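Local structure of prolyl-tRNA synthetase (Naegleria fowleri, 6NAB) at residues 209-214 and 442-447; 218-223 and 236-241; 230-235 and 467-472. The protein probably catalyses the ATP-dependent attachment of proline to its cognate tRNA by way of a prolyl-adenylate intermediate. All coordinates share one frame; numbering follows the deposited sequence.

Contact 1. Residues 209-214 and 442-447. With PRO (proline), chain N.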
loop_
_atom_site.group_PDB
_atom_site.type_symbol
_atom_site.label_atom_id
_atom_site.label_comp_id
_atom_site.label_asym_id
_atom_site.label_seq_id
_atom_site.Cartn_x
_atom_site.Cartn_y
_atom_site.Cartn_z
ATOM N N THR B 209 -16.469 22.049 -15.569
ATOM C CA THR B 209 -17.275 22.276 -16.762
ATOM C C THR B 209 -17.283 21.029 -17.636
ATOM O O THR B 209 -16.510 20.090 -17.440
ATOM C CB THR B 209 -16.741 23.459 -17.575
ATOM O OG1 THR B 209 -15.378 23.192 -17.945
ATOM C CG2 THR B 209 -16.820 24.736 -16.767
ATOM N N GLU B 210 -18.172 21.034 -18.629
ATOM C CA GLU B 210 -18.346 19.845 -19.454
ATOM C C GLU B 210 -17.037 19.443 -20.107
ATOM O O GLU B 210 -16.729 18.253 -20.222
ATOM C CB GLU B 210 -19.418 20.087 -20.522
ATOM C CG GLU B 210 -20.828 20.141 -19.971
ATOM C CD GLU B 210 -21.252 18.818 -19.351
ATOM O OE1 GLU B 210 -20.993 17.759 -19.963
ATOM O OE2 GLU B 210 -21.842 18.840 -18.251
ATOM N N ASN B 211 -16.255 20.427 -20.550
ATOM C CA ASN B 211 -15.032 20.115 -21.262
ATOM C C ASN B 211 -13.974 19.511 -20.351
ATOM O O ASN B 211 -13.049 18.869 -20.853
ATOM C CB ASN B 211 -14.467 21.362 -21.934
ATOM C CG ASN B 211 -13.567 21.022 -23.091
ATOM O OD1 ASN B 211 -12.345 21.126 -23.003
ATOM N ND2 ASN B 211 -14.176 20.623 -24.204
ATOM N N GLU B 212 -14.059 19.738 -19.037
ATOM C CA GLU B 212 -13.005 19.319 -18.126
ATOM C C GLU B 212 -13.371 18.103 -17.294
ATOM O O GLU B 212 -12.508 17.590 -16.569
ATOM C CB GLU B 212 -12.624 20.479 -17.192
ATOM C CG GLU B 212 -11.928 21.652 -17.901
ATOM C CD GLU B 212 -10.477 21.331 -18.257
ATOM O OE1 GLU B 212 -9.761 20.792 -17.385
ATOM O OE2 GLU B 212 -10.057 21.610 -19.396
ATOM N N LYS B 213 -14.614 17.640 -17.372
ATOM C CA LYS B 213 -15.078 16.565 -16.507
ATOM C C LYS B 213 -14.490 15.224 -16.946
ATOM O O LYS B 213 -13.976 15.071 -18.054
ATOM C CB LYS B 213 -16.607 16.502 -16.515
ATOM C CG LYS B 213 -17.195 15.831 -17.754
ATOM C CD LYS B 213 -18.698 15.690 -17.634
ATOM C CE LYS B 213 -19.315 15.134 -18.909
ATOM N NZ LYS B 213 -20.797 15.130 -18.806
ATOM N N PHE B 214 -14.552 14.255 -16.037
ATOM C CA PHE B 214 -14.041 12.913 -16.303
ATOM C C PHE B 214 -14.753 12.277 -17.498
ATOM O O PHE B 214 -15.973 12.385 -17.649
ATOM C CB PHE B 214 -14.244 12.064 -15.043
ATOM C CG PHE B 214 -13.563 10.718 -15.062
ATOM C CD1 PHE B 214 -12.185 10.616 -15.070
ATOM C CD2 PHE B 214 -14.312 9.556 -14.982
ATOM C CE1 PHE B 214 -11.560 9.367 -15.028
ATOM C CE2 PHE B 214 -13.694 8.301 -14.928
ATOM C CZ PHE B 214 -12.319 8.211 -14.952
ATOM N N GLU B 442 -22.627 27.646 -19.501
ATOM C CA GLU B 442 -21.872 26.458 -19.897
ATOM C C GLU B 442 -21.868 26.276 -21.408
ATOM O O GLU B 442 -22.906 26.368 -22.066
ATOM C CB GLU B 442 -22.444 25.203 -19.237
ATOM C CG GLU B 442 -21.908 23.890 -19.845
ATOM C CD GLU B 442 -20.424 23.624 -19.534
ATOM O OE1 GLU B 442 -20.092 23.395 -18.354
ATOM O OE2 GLU B 442 -19.593 23.633 -20.468
ATOM N N SER B 443 -20.685 25.990 -21.944
ATOM C CA SER B 443 -20.494 25.791 -23.371
ATOM C C SER B 443 -19.057 25.375 -23.603
ATOM O O SER B 443 -18.134 26.076 -23.181
ATOM C CB SER B 443 -20.807 27.076 -24.137
ATOM O OG SER B 443 -20.314 27.015 -25.452
ATOM N N LYS B 444 -18.857 24.235 -24.262
ATOM C CA LYS B 444 -17.503 23.828 -24.620
ATOM C C LYS B 444 -16.840 24.853 -25.535
ATOM O O LYS B 444 -15.653 25.164 -25.374
ATOM C CB LYS B 444 -17.541 22.448 -25.277
ATOM C CG LYS B 444 -17.971 21.345 -24.313
ATOM C CD LYS B 444 -17.962 19.981 -24.986
ATOM C CE LYS B 444 -18.181 18.872 -23.970
ATOM N NZ LYS B 444 -18.229 17.523 -24.603
ATOM N N ALA B 445 -17.595 25.391 -26.504
ATOM C CA ALA B 445 -17.040 26.382 -27.422
ATOM C C ALA B 445 -16.616 27.652 -26.689
ATOM O O ALA B 445 -15.565 28.227 -26.992
ATOM C CB ALA B 445 -18.049 26.718 -28.523
ATOM N N ALA B 446 -17.421 28.114 -25.726
ATOM C CA ALA B 446 -17.034 29.316 -24.989
ATOM C C ALA B 446 -15.760 29.074 -24.200
ATOM O O ALA B 446 -14.875 29.938 -24.154
ATOM C CB ALA B 446 -18.153 29.777 -24.051
ATOM N N GLU B 447 -15.632 27.896 -23.589
ATOM C CA GLU B 447 -14.424 27.626 -22.825
ATOM C C GLU B 447 -13.193 27.597 -23.728
ATOM O O GLU B 447 -12.131 28.121 -23.361
ATOM C CB GLU B 447 -14.546 26.309 -22.064
ATOM C CG GLU B 447 -13.370 26.118 -21.158
ATOM C CD GLU B 447 -13.499 24.909 -20.276
ATOM O OE1 GLU B 447 -14.641 24.465 -20.016
ATOM O OE2 GLU B 447 -12.443 24.405 -19.853
HETATM N N PRO N . -11.127 7.007 -11.500
HETATM C CA PRO N . -11.357 8.453 -11.401
HETATM C C PRO N . -10.241 9.256 -12.069
HETATM O O PRO N . -10.262 10.494 -12.062
HETATM C CB PRO N . -11.388 8.708 -9.886
HETATM C CG PRO N . -10.579 7.555 -9.297
HETATM C CD PRO N . -10.919 6.384 -10.177
HETATM O OXT PRO N . -9.307 8.679 -12.643
HETATM O O HOH W 1 -16.841 23.099 -21.030
#
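Glu447, on the first turn of helix 444-456, sends its carboxylate into the loop 209-214. With CG anti to the backbone N (chi1 -173°) and extended beyond it, the chain leads straight across to the loop; the side chain also touches Trp440. Glu447 CD comes 4.0 Å from Asn211 CB. Glu447 OE1 takes a short hydrogen bond of 2.5 Å from Thr209 OG1, which arrives on the syn side, 22° out of the carboxylate plane; Thr209 OG1 has a second partner in Ser475 OG, on strand 474-479. Glu447 OE1 also accepts from a water, 2.8 Å away, that in turn accepts from Asn211 N. Glu447 OE2 lies 3.4 Å from Glu212 CG and 3.7 Å from Glu212 OE2. The salt bridge of Glu212 OE1 with Lys474 probably eases this approach of like charges.

Glu442 has two deposited conformers, so its bonds are provisional. In the one described, Glu210 N donates to Glu442 OE1 over 3.1 Å, from above the carboxylate plane (42° out of it), and the same water bonds to OE2. Lys444 crosses Asn211 at a slant, Lys444 CG 3.9 Å from Asn211 ND2. Ser443 is the N-cap, its OG accepting from Ala446 N. The contact sets the loop between strands 204-207 and 219-227 of the class II core against the start of helix 444-456, just beyond strand 435-440.

Contact 2. Residues 218-223 and 236-241. With AMP (adenosine monophosphate), chain M; PRO (proline), chain N.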
loop_
_atom_site.group_PDB
_atom_site.type_symbol
_atom_site.label_atom_id
_atom_site.label_comp_id
_atom_site.label_asym_id
_atom_site.label_seq_id
_atom_site.Cartn_x
_atom_site.Cartn_y
_atom_site.Cartn_z
ATOM N N ASP B 218 -21.141 11.683 -15.530
ATOM C CA ASP B 218 -22.221 12.644 -15.695
ATOM C C ASP B 218 -21.791 14.023 -15.200
ATOM O O ASP B 218 -22.036 15.021 -15.885
ATOM C CB ASP B 218 -23.493 12.162 -14.985
ATOM C CG ASP B 218 -24.402 11.321 -15.897
ATOM O OD1 ASP B 218 -24.131 11.211 -17.116
ATOM O OD2 ASP B 218 -25.402 10.765 -15.389
ATOM N N TYR B 219 -21.134 14.099 -14.037
ATOM C CA TYR B 219 -20.509 15.344 -13.589
ATOM C C TYR B 219 -19.318 15.020 -12.693
ATOM O O TYR B 219 -19.252 13.952 -12.070
ATOM C CB TYR B 219 -21.499 16.287 -12.869
ATOM C CG TYR B 219 -22.107 15.746 -11.579
ATOM C CD1 TYR B 219 -23.341 15.083 -11.590
ATOM C CD2 TYR B 219 -21.464 15.915 -10.355
ATOM C CE1 TYR B 219 -23.912 14.591 -10.418
ATOM C CE2 TYR B 219 -22.023 15.424 -9.167
ATOM C CZ TYR B 219 -23.237 14.756 -9.204
ATOM O OH TYR B 219 -23.773 14.265 -8.029
ATOM N N THR B 220 -18.374 15.958 -12.643
ATOM C CA THR B 220 -17.167 15.840 -11.837
ATOM C C THR B 220 -17.137 17.001 -10.853
ATOM O O THR B 220 -17.355 18.157 -11.252
ATOM C CB THR B 220 -15.917 15.856 -12.737
ATOM O OG1 THR B 220 -15.866 14.651 -13.521
ATOM C CG2 THR B 220 -14.633 16.013 -11.918
ATOM N N THR B 221 -16.914 16.696 -9.572
ATOM C CA THR B 221 -16.657 17.721 -8.564
ATOM C C THR B 221 -15.188 17.688 -8.177
ATOM O O THR B 221 -14.521 16.661 -8.292
ATOM C CB THR B 221 -17.517 17.530 -7.309
ATOM O OG1 THR B 221 -17.098 16.344 -6.610
ATOM C CG2 THR B 221 -19.003 17.410 -7.694
ATOM N N THR B 222 -14.692 18.820 -7.671
ATOM C CA THR B 222 -13.261 18.977 -7.448
ATOM C C THR B 222 -13.016 19.849 -6.224
ATOM O O THR B 222 -13.844 20.691 -5.879
ATOM C CB THR B 222 -12.607 19.620 -8.688
ATOM O OG1 THR B 222 -11.212 19.809 -8.465
ATOM C CG2 THR B 222 -13.261 20.987 -9.009
ATOM N N VAL B 223 -11.874 19.637 -5.564
ATOM C CA VAL B 223 -11.334 20.610 -4.613
ATOM C C VAL B 223 -10.174 21.308 -5.311
ATOM O O VAL B 223 -9.162 20.677 -5.620
ATOM C CB VAL B 223 -10.892 19.966 -3.291
ATOM C CG1 VAL B 223 -12.093 19.736 -2.378
ATOM C CG2 VAL B 223 -10.146 18.667 -3.533
ATOM N N GLY B 236 -6.983 19.411 -6.923
ATOM C CA GLY B 236 -6.426 18.685 -5.793
ATOM C C GLY B 236 -6.983 17.295 -5.521
ATOM O O GLY B 236 -6.450 16.579 -4.666
ATOM N N GLY B 237 -8.044 16.889 -6.209
ATOM C CA GLY B 237 -8.706 15.620 -5.922
ATOM C C GLY B 237 -10.096 15.672 -6.526
ATOM O O GLY B 237 -10.661 16.767 -6.611
ATOM N N THR B 238 -10.658 14.548 -6.978
ATOM C CA THR B 238 -11.918 14.630 -7.711
ATOM C C THR B 238 -12.886 13.544 -7.270
ATOM O O THR B 238 -12.494 12.441 -6.877
ATOM C CB THR B 238 -11.727 14.553 -9.248
ATOM O OG1 THR B 238 -10.778 13.535 -9.575
ATOM C CG2 THR B 238 -11.249 15.880 -9.802
ATOM N N SER B 239 -14.169 13.882 -7.343
ATOM C CA SER B 239 -15.246 12.986 -6.958
ATOM C C SER B 239 -16.286 13.014 -8.075
ATOM O O SER B 239 -16.937 14.044 -8.295
ATOM C CB SER B 239 -15.848 13.414 -5.624
ATOM O OG SER B 239 -16.832 12.486 -5.219
ATOM N N HIS B 240 -16.416 11.901 -8.796
ATOM C CA HIS B 240 -17.246 11.839 -9.996
ATOM C C HIS B 240 -18.552 11.110 -9.733
ATOM O O HIS B 240 -18.578 10.074 -9.055
ATOM C CB HIS B 240 -16.544 11.107 -11.144
ATOM C CG HIS B 240 -15.115 11.487 -11.338
ATOM N ND1 HIS B 240 -14.729 12.724 -11.808
ATOM C CD2 HIS B 240 -13.973 10.783 -11.135
ATOM C CE1 HIS B 240 -13.409 12.771 -11.871
ATOM N NE2 HIS B 240 -12.926 11.602 -11.482
ATOM N N HIS B 241 -19.629 11.620 -10.323
ATOM C CA HIS B 241 -20.852 10.851 -10.479
ATOM C C HIS B 241 -20.854 10.294 -11.895
ATOM O O HIS B 241 -20.849 11.063 -12.869
ATOM C CB HIS B 241 -22.096 11.699 -10.230
ATOM C CG HIS B 241 -23.380 10.946 -10.422
ATOM N ND1 HIS B 241 -23.707 9.831 -9.678
ATOM C CD2 HIS B 241 -24.409 11.137 -11.285
ATOM C CE1 HIS B 241 -24.881 9.371 -10.068
ATOM N NE2 HIS B 241 -25.333 10.148 -11.040
HETATM P P AMP M . -8.347 13.107 -12.760
HETATM O O1P AMP M . -8.653 11.740 -13.503
HETATM O O2P AMP M . -7.598 14.217 -13.561
HETATM O O3P AMP M . -9.645 13.594 -12.125
HETATM O "O5'" AMP M . -7.443 12.834 -11.473
HETATM C "C5'" AMP M . -7.786 11.839 -10.512
HETATM C "C4'" AMP M . -6.920 11.952 -9.285
HETATM O "O4'" AMP M . -5.541 11.684 -9.663
HETATM C "C3'" AMP M . -6.922 13.334 -8.639
HETATM O "O3'" AMP M . -6.783 13.208 -7.223
HETATM C "C2'" AMP M . -5.689 14.005 -9.260
HETATM O "O2'" AMP M . -5.126 15.016 -8.462
HETATM C "C1'" AMP M . -4.734 12.826 -9.433
HETATM N N9 AMP M . -3.810 12.928 -10.573
HETATM C C8 AMP M . -4.145 12.907 -11.901
HETATM N N7 AMP M . -3.117 12.811 -12.713
HETATM C C5 AMP M . -2.028 12.780 -11.860
HETATM C C6 AMP M . -0.642 12.658 -12.093
HETATM N N6 AMP M . -0.101 12.522 -13.310
HETATM N N1 AMP M . 0.179 12.650 -11.016
HETATM C C2 AMP M . -0.359 12.751 -9.797
HETATM N N3 AMP M . -1.649 12.863 -9.453
HETATM C C4 AMP M . -2.435 12.867 -10.534
HETATM N N PRO N . -11.127 7.007 -11.500
HETATM C CA PRO N . -11.357 8.453 -11.401
HETATM C C PRO N . -10.241 9.256 -12.069
HETATM O O PRO N . -10.262 10.494 -12.062
HETATM C CB PRO N . -11.388 8.708 -9.886
HETATM C CG PRO N . -10.579 7.555 -9.297
HETATM C CD PRO N . -10.919 6.384 -10.177
HETATM O OXT PRO N . -9.307 8.679 -12.643
HETATM O O HOH W 2 -26.944 10.449 -13.300
#
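The imidazole of His240 is met entirely at its edge by the groups that bond to it: Thr220 OG1 lies 2.8 Å from ND1, and NE2 donates to the proline carboxylate O at 2.9 Å. Phe214 stacks on the ring. On the opposite face of the sheet, Tyr219 offers a ring face to His241, whose CB stands 3.6 Å from the ring centroid and 22° off the normal, a CH-pi contact; Thr221 CG2 lies at the tyrosine's edge. A water in the plane of the His241 ring, 2.8 Å from His241 NE2, links it to Asp218 OD2 in the conformer described, while Asn267 takes His241 ND1.

The strands are antiparallel, with Tyr219-His241 and Thr221-Ser239 as hydrogen-bonded pairs. A classic bulge interrupts the register, since Asp218 N and Tyr219 N both donate to His241 O. Thr221 OG1 sits between its backbone N and carbonyl carbon (chi1 68°), which brings it 2.9 Å from Ser239 O, on a lone pair; Thr221 N binds the same oxygen.

Thr238 OG1 donates to AMP O3P at 2.8 Å. Thr238 and His240 therefore hold phosphate and amino acid close, the proline carboxylate O 3.3 Å from the AMP P, consistent with amino-acid activation, in which carboxylate and phosphate are joined.

Contact 3. Residues 230-235 and 467-472; sequences NGRAVQ and TGLTGA. With AMP (adenosine monophosphate), chain M.
Arg232 reaches the loop 467-472 with the end of its guanidinium group, NH1 and NH2 both gripping one acceptor, Thr470 O. NH1 makes the shorter bond to Thr470 O, 2.8 Å, and NH2 the longer at 3.2 Å. The oxygen lies almost in the guanidinium plane, 5° out of it for NH1, while both nitrogens approach from the same face of the carbonyl; NH2 stands well above that plane, 66° out. Leu469 packs over one guanidinium face, its CB 3.7 Å from Arg232 CZ and its CD1 3.5 Å from NE, so hydrophobic cover and an edge-on polar grip act on one group. Asn230 only brushes this leucine, ND2 to CD1 at 4.5 Å.

The side chain leaves from the start of strand 232-243, the second arm of a beta hairpin in the class II synthetase core; CG anti to the carbonyl carbon (chi1 -84°) and an extended run from CG to NE carry the group to Thr470. Gly231 and Arg232 both face Ile227 in a G1 bulge, with Gly231 at positive phi. Across the contact, Gly468 ends helix 462-466 in a Schellman motif, and Thr470 OG1 accepts from Ala472 N at 3.3 Å, an ST turn next to the gripped carbonyl.

Farther out, Asp464 of helix 462-466 forms a salt bridge with Arg232 NE, and Ser512 O accepts from NH1. Together with Thr470 O these give every guanidinium nitrogen a partner, which would hold the group's rotation. Asn230 ND2 bonds to the hydroxyl of Tyr513, the C-terminal residue, and to Asp464. On the same strand Gln235, bent at chi2, brings its amide to the nucleotide: OE1 accepts from AMP O2' at 3.1 Å, and NE2 makes a weak bond to AMP O2P.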
loop_
_atom_site.group_PDB
_atom_site.type_symbol
_atom_site.label_atom_id
_atom_site.label_comp_id
_atom_site.label_asym_id
_atom_site.label_seq_id
_atom_site.Cartn_x
_atom_site.Cartn_y
_atom_site.Cartn_z
ATOM N N ASN B 230 3.225 31.457 -8.505
ATOM C CA ASN B 230 3.013 31.736 -9.923
ATOM C C ASN B 230 1.537 31.873 -10.286
ATOM O O ASN B 230 1.201 31.867 -11.475
ATOM C CB ASN B 230 3.674 30.672 -10.804
ATOM C CG ASN B 230 3.254 29.269 -10.443
ATOM O OD1 ASN B 230 2.411 29.064 -9.566
ATOM N ND2 ASN B 230 3.843 28.285 -11.116
ATOM N N GLY B 231 0.659 32.017 -9.298
ATOM C CA GLY B 231 -0.749 32.301 -9.561
ATOM C C GLY B 231 -1.475 31.231 -10.346
ATOM O O GLY B 231 -2.257 31.551 -11.251
ATOM N N ARG B 232 -1.220 29.962 -10.027
ATOM C CA ARG B 232 -1.761 28.831 -10.761
ATOM C C ARG B 232 -2.629 27.993 -9.841
ATOM O O ARG B 232 -2.318 27.842 -8.658
ATOM C CB ARG B 232 -0.638 27.962 -11.339
ATOM C CG ARG B 232 -0.135 28.501 -12.652
ATOM C CD ARG B 232 1.068 27.754 -13.187
ATOM N NE ARG B 232 1.745 28.585 -14.168
ATOM C CZ ARG B 232 1.371 28.688 -15.439
ATOM N NH1 ARG B 232 0.337 27.986 -15.882
ATOM N NH2 ARG B 232 2.042 29.487 -16.268
ATOM N N ALA B 233 -3.719 27.460 -10.380
ATOM C CA ALA B 233 -4.541 26.519 -9.636
ATOM C C ALA B 233 -4.036 25.093 -9.852
ATOM O O ALA B 233 -3.407 24.780 -10.867
ATOM C CB ALA B 233 -6.010 26.622 -10.058
ATOM N N VAL B 234 -4.323 24.229 -8.876
ATOM C CA VAL B 234 -4.045 22.797 -8.963
ATOM C C VAL B 234 -5.320 22.049 -8.593
ATOM O O VAL B 234 -5.856 22.247 -7.499
ATOM C CB VAL B 234 -2.895 22.360 -8.037
ATOM C CG1 VAL B 234 -2.794 20.856 -8.030
ATOM C CG2 VAL B 234 -1.575 22.978 -8.500
ATOM N N GLN B 235 -5.805 21.200 -9.502
ATOM C CA GLN B 235 -6.929 20.315 -9.195
ATOM C C GLN B 235 -6.470 19.295 -8.154
ATOM O O GLN B 235 -5.642 18.427 -8.454
ATOM C CB GLN B 235 -7.418 19.634 -10.471
ATOM C CG GLN B 235 -8.517 18.582 -10.268
ATOM C CD GLN B 235 -7.977 17.159 -10.377
ATOM O OE1 GLN B 235 -7.616 16.543 -9.368
ATOM N NE2 GLN B 235 -7.911 16.633 -11.603
ATOM N N THR B 467 8.718 24.503 -17.571
ATOM C CA THR B 467 7.945 23.467 -16.894
ATOM C C THR B 467 6.827 22.916 -17.778
ATOM O O THR B 467 6.066 22.046 -17.338
ATOM C CB THR B 467 7.385 24.041 -15.579
ATOM O OG1 THR B 467 8.463 24.599 -14.829
ATOM C CG2 THR B 467 6.701 22.987 -14.704
ATOM N N GLY B 468 6.734 23.377 -19.025
ATOM C CA GLY B 468 5.690 22.934 -19.922
ATOM C C GLY B 468 4.326 23.524 -19.652
ATOM O O GLY B 468 3.330 23.013 -20.171
ATOM N N LEU B 469 4.252 24.598 -18.873
ATOM C CA LEU B 469 2.983 25.231 -18.561
ATOM C C LEU B 469 2.595 26.217 -19.661
ATOM O O LEU B 469 3.362 26.498 -20.592
ATOM C CB LEU B 469 3.067 25.925 -17.203
ATOM C CG LEU B 469 3.562 24.989 -16.102
ATOM C CD1 LEU B 469 3.765 25.734 -14.784
ATOM C CD2 LEU B 469 2.597 23.807 -15.943
ATOM N N THR B 470 1.375 26.736 -19.558
ATOM C CA THR B 470 0.902 27.747 -20.486
ATOM C C THR B 470 0.363 28.939 -19.707
ATOM O O THR B 470 -0.100 28.807 -18.568
ATOM C CB THR B 470 -0.179 27.206 -21.439
ATOM O OG1 THR B 470 -0.507 28.220 -22.402
ATOM C CG2 THR B 470 -1.443 26.818 -20.675
ATOM N N GLY B 471 0.443 30.114 -20.333
ATOM C CA GLY B 471 -0.161 31.299 -19.757
ATOM C C GLY B 471 -1.647 31.414 -19.991
ATOM O O GLY B 471 -2.289 32.313 -19.437
ATOM N N ALA B 472 -2.209 30.504 -20.777
ATOM C CA ALA B 472 -3.644 30.499 -21.034
ATOM C C ALA B 472 -4.423 30.237 -19.747
ATOM O O ALA B 472 -3.969 29.524 -18.853
ATOM C CB ALA B 472 -3.991 29.433 -22.074
HETATM P P AMP M . -8.347 13.107 -12.760
HETATM O O1P AMP M . -8.653 11.740 -13.503
HETATM O O2P AMP M . -7.598 14.217 -13.561
HETATM O O3P AMP M . -9.645 13.594 -12.125
HETATM O "O5'" AMP M . -7.443 12.834 -11.473
HETATM C "C5'" AMP M . -7.786 11.839 -10.512
HETATM C "C4'" AMP M . -6.920 11.952 -9.285
HETATM O "O4'" AMP M . -5.541 11.684 -9.663
HETATM C "C3'" AMP M . -6.922 13.334 -8.639
HETATM O "O3'" AMP M . -6.783 13.208 -7.223
HETATM C "C2'" AMP M . -5.689 14.005 -9.260
HETATM O "O2'" AMP M . -5.126 15.016 -8.462
HETATM C "C1'" AMP M . -4.734 12.826 -9.433
HETATM N N9 AMP M . -3.810 12.928 -10.573
HETATM C C8 AMP M . -4.145 12.907 -11.901
HETATM N N7 AMP M . -3.117 12.811 -12.713
HETATM C C5 AMP M . -2.028 12.780 -11.860
HETATM C C6 AMP M . -0.642 12.658 -12.093
HETATM N N6 AMP M . -0.101 12.522 -13.310
HETATM N N1 AMP M . 0.179 12.650 -11.016
HETATM C C2 AMP M . -0.359 12.751 -9.797
HETATM N N3 AMP M . -1.649 12.863 -9.453
HETATM C C4 AMP M . -2.435 12.867 -10.534
#

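In the fold
From the N-terminal side, the chain enters contact 1 at 209-214, in the loop after strand 204-207, and runs into the hairpin of contact 2, which joins 218-223 to 236-241 across only twelve intervening residues. Among those residues lies 230-235, the first half of contact 3. Much later, 442-447 closes contact 1 and 467-472 closes contact 3. Contact 2 is therefore nested within the loop of contact 1, whereas contact 3 crosses both others. Contacts 1 and 2 touch where Phe214 N meets Thr220 OG1; contacts 2 and 3 share strand 232-243 and the AMP. Contacts 1 and 3, about 18 Å apart between centres, tie the catalytic core to the C-terminal region at separate places.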